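Local coordinates for glutathione-independent glyoxalase DJ-1 (Schizosaccharomyces pombe, PDB 4QYT), which converts methylglyoxal to D-lactate in a single step without glutathione and helps protect the cell against reactive oxygen species, at residues A[66-71]-A[99-104]. Numbering follows the deposited sequence.
Sequences SADDFA and VKEFYK. With EDO (1,2-ethanediol), chain F.
Ala71 and Phe102 mark the nearest backbone approach, 7.7 Å between their CA atoms, where the first turn of helix 67-73 meets the last turn of helix 93-102. Phe102 reaches across with its ring tip: CE1 approaches Ala71 CB at 3.8 Å, and CZ meets Phe70 CE1 at 3.6 Å. The Phe102 tip arrives at the edge of the Phe70 ring, near its plane; the two side chains cross at about a right angle, while the ring planes are inclined by 52°, neither stacked nor T-shaped. With CG anti to the backbone N (chi1 -176°), the Phe70 side chain, which leaves its backbone toward helix 93-102, meets Phe102 through CE1; its ring also meets those of Phe10 and Tyr74. Phe102 rests in turn on Ala77 and Ile110 of the central sheet. At the outer margin the carboxylates of Asp68 and Glu101 come close, with Asp68 OD1 4.2 Å from Glu101 OE1. One water donates to both of these oxygens, lying 2.6 Å from Glu101 OE1; a second donates to Asp68 OD1 and, weakly, to Glu101 OE2. Ser66 is the N-cap of helix 67-73, its OG accepting from Asp69 N at 2.9 Å. Asp68 N donates to O1 of an ethanediol, probably from the crystallisation liquor, at 2.9 Å. Away from the probable active site, this contact packs two helices of the DJ-1/PfpI alpha/beta fold against the sheet. No direct hydrogen bond joins the segments: cohesion comes from aromatic and methyl packing, whereas the bridging water protons probably offset the repulsion between the two carboxylates.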
loop_
_atom_site.group_PDB
_atom_site.type_symbol
_atom_site.label_atom_id
_atom_site.label_comp_id
_atom_site.label_asym_id
_atom_site.label_seq_id
_atom_site.Cartn_x
_atom_site.Cartn_y
_atom_site.Cartn_z
ATOM N N SER A 66 -8.923 -6.471 27.560
ATOM C CA SER A 66 -9.038 -5.082 28.019
ATOM C C SER A 66 -7.915 -4.259 27.384
ATOM O O SER A 66 -6.957 -4.795 26.871
ATOM C CB SER A 66 -8.896 -4.998 29.556
ATOM O OG SER A 66 -7.549 -5.240 29.911
ATOM N N ALA A 67 -8.059 -2.939 27.505
ATOM C CA ALA A 67 -6.995 -2.038 27.091
ATOM C C ALA A 67 -5.711 -2.225 27.883
ATOM O O ALA A 67 -4.599 -2.104 27.343
ATOM C CB ALA A 67 -7.459 -0.591 27.095
ATOM N N ASP A 68 -5.849 -2.481 29.198
ATOM C CA ASP A 68 -4.658 -2.774 29.982
ATOM C C ASP A 68 -3.968 -4.030 29.447
ATOM O O ASP A 68 -2.731 -4.073 29.385
ATOM C CB ASP A 68 -4.995 -2.962 31.458
ATOM C CG ASP A 68 -5.257 -1.642 32.200
ATOM O OD1 ASP A 68 -4.861 -0.574 31.707
ATOM O OD2 ASP A 68 -5.745 -1.717 33.350
ATOM N N ASP A 69 -4.739 -5.059 29.047
ATOM C CA ASP A 69 -4.108 -6.245 28.497
ATOM C C ASP A 69 -3.433 -5.949 27.165
ATOM O O ASP A 69 -2.362 -6.469 26.843
ATOM C CB ASP A 69 -5.074 -7.422 28.424
ATOM C CG ASP A 69 -4.318 -8.733 28.343
ATOM O OD1 ASP A 69 -3.700 -9.084 29.367
ATOM O OD2 ASP A 69 -4.336 -9.382 27.293
ATOM N N PHE A 70 -4.097 -5.113 26.359
ATOM C CA PHE A 70 -3.514 -4.648 25.115
ATOM C C PHE A 70 -2.160 -4.011 25.352
ATOM O O PHE A 70 -1.184 -4.288 24.645
ATOM C CB PHE A 70 -4.465 -3.667 24.431
ATOM C CG PHE A 70 -3.972 -3.212 23.088
ATOM C CD1 PHE A 70 -3.064 -2.186 22.970
ATOM C CD2 PHE A 70 -4.492 -3.747 21.934
ATOM C CE1 PHE A 70 -2.658 -1.714 21.732
ATOM C CE2 PHE A 70 -4.147 -3.261 20.680
ATOM C CZ PHE A 70 -3.239 -2.235 20.582
ATOM N N ALA A 71 -2.083 -3.162 26.377
ATOM C CA ALA A 71 -0.849 -2.477 26.681
ATOM C C ALA A 71 0.255 -3.396 27.183
ATOM O O ALA A 71 1.437 -3.089 27.074
ATOM C CB ALA A 71 -1.107 -1.379 27.709
ATOM N N VAL A 99 -5.774 4.259 22.870
ATOM C CA VAL A 99 -5.144 5.536 22.558
ATOM C C VAL A 99 -4.945 6.420 23.811
ATOM O O VAL A 99 -3.886 7.018 24.002
ATOM C CB VAL A 99 -5.966 6.233 21.426
ATOM C CG1 VAL A 99 -5.658 7.708 21.292
ATOM C CG2 VAL A 99 -5.794 5.473 20.120
ATOM N N LYS A 100 -5.965 6.492 24.632
ATOM C CA LYS A 100 -5.881 7.267 25.868
ATOM C C LYS A 100 -4.834 6.714 26.804
ATOM O O LYS A 100 -4.094 7.482 27.458
ATOM C CB LYS A 100 -7.243 7.303 26.558
ATOM C CG LYS A 100 -8.256 8.146 25.828
ATOM C CD LYS A 100 -9.612 8.100 26.482
ATOM C CE LYS A 100 -9.639 9.015 27.691
ATOM N NZ LYS A 100 -9.498 10.468 27.329
ATOM N N GLU A 101 -4.765 5.389 26.918
ATOM C CA GLU A 101 -3.753 4.800 27.775
ATOM C C GLU A 101 -2.355 5.067 27.272
ATOM O O GLU A 101 -1.425 5.301 28.059
ATOM C CB GLU A 101 -3.947 3.287 27.899
ATOM C CG GLU A 101 -2.889 2.592 28.734
ATOM C CD GLU A 101 -2.786 3.122 30.155
ATOM O OE1 GLU A 101 -3.863 3.422 30.758
ATOM O OE2 GLU A 101 -1.654 3.027 30.726
ATOM N N PHE A 102 -2.171 4.985 25.955
ATOM C CA PHE A 102 -0.855 5.122 25.393
ATOM C C PHE A 102 -0.358 6.554 25.395
ATOM O O PHE A 102 0.842 6.789 25.389
ATOM C CB PHE A 102 -0.802 4.568 23.962
ATOM C CG PHE A 102 -0.623 3.081 23.832
ATOM C CD1 PHE A 102 -0.958 2.198 24.825
ATOM C CD2 PHE A 102 -0.098 2.558 22.664
ATOM C CE1 PHE A 102 -0.760 0.853 24.670
ATOM C CE2 PHE A 102 0.085 1.212 22.492
ATOM C CZ PHE A 102 -0.245 0.356 23.500
ATOM N N TYR A 103 -1.267 7.536 25.317
ATOM C CA TYR A 103 -0.855 8.926 25.073
ATOM C C TYR A 103 0.047 9.397 26.204
ATOM O O TYR A 103 -0.275 9.302 27.377
ATOM C CB TYR A 103 -2.064 9.832 24.933
ATOM C CG TYR A 103 -1.714 11.240 24.495
ATOM C CD1 TYR A 103 -1.240 11.492 23.226
ATOM C CD2 TYR A 103 -1.742 12.298 25.384
ATOM C CE1 TYR A 103 -0.868 12.751 22.801
ATOM C CE2 TYR A 103 -1.390 13.584 24.971
ATOM C CZ TYR A 103 -0.944 13.794 23.681
ATOM O OH TYR A 103 -0.581 15.059 23.277
ATOM N N LYS A 104 1.183 9.963 25.811
ATOM C CA LYS A 104 2.188 10.486 26.731
ATOM C C LYS A 104 2.805 9.432 27.630
ATOM O O LYS A 104 3.522 9.777 28.540
ATOM C CB LYS A 104 1.665 11.656 27.555
ATOM C CG LYS A 104 1.629 12.939 26.776
ATOM C CD LYS A 104 1.163 14.126 27.591
ATOM C CE LYS A 104 2.265 14.526 28.529
ATOM N NZ LYS A 104 1.977 15.848 29.143
HETATM C C1 EDO F . -8.197 -0.450 31.219
HETATM O O1 EDO F . -8.183 -1.809 30.747
HETATM C C2 EDO F . -9.560 0.205 31.100
HETATM O O2 EDO F . -9.726 0.782 29.792
HETATM O O HOH W 1 -2.128 -0.076 31.238
HETATM O O HOH W 2 -5.844 1.718 30.599
#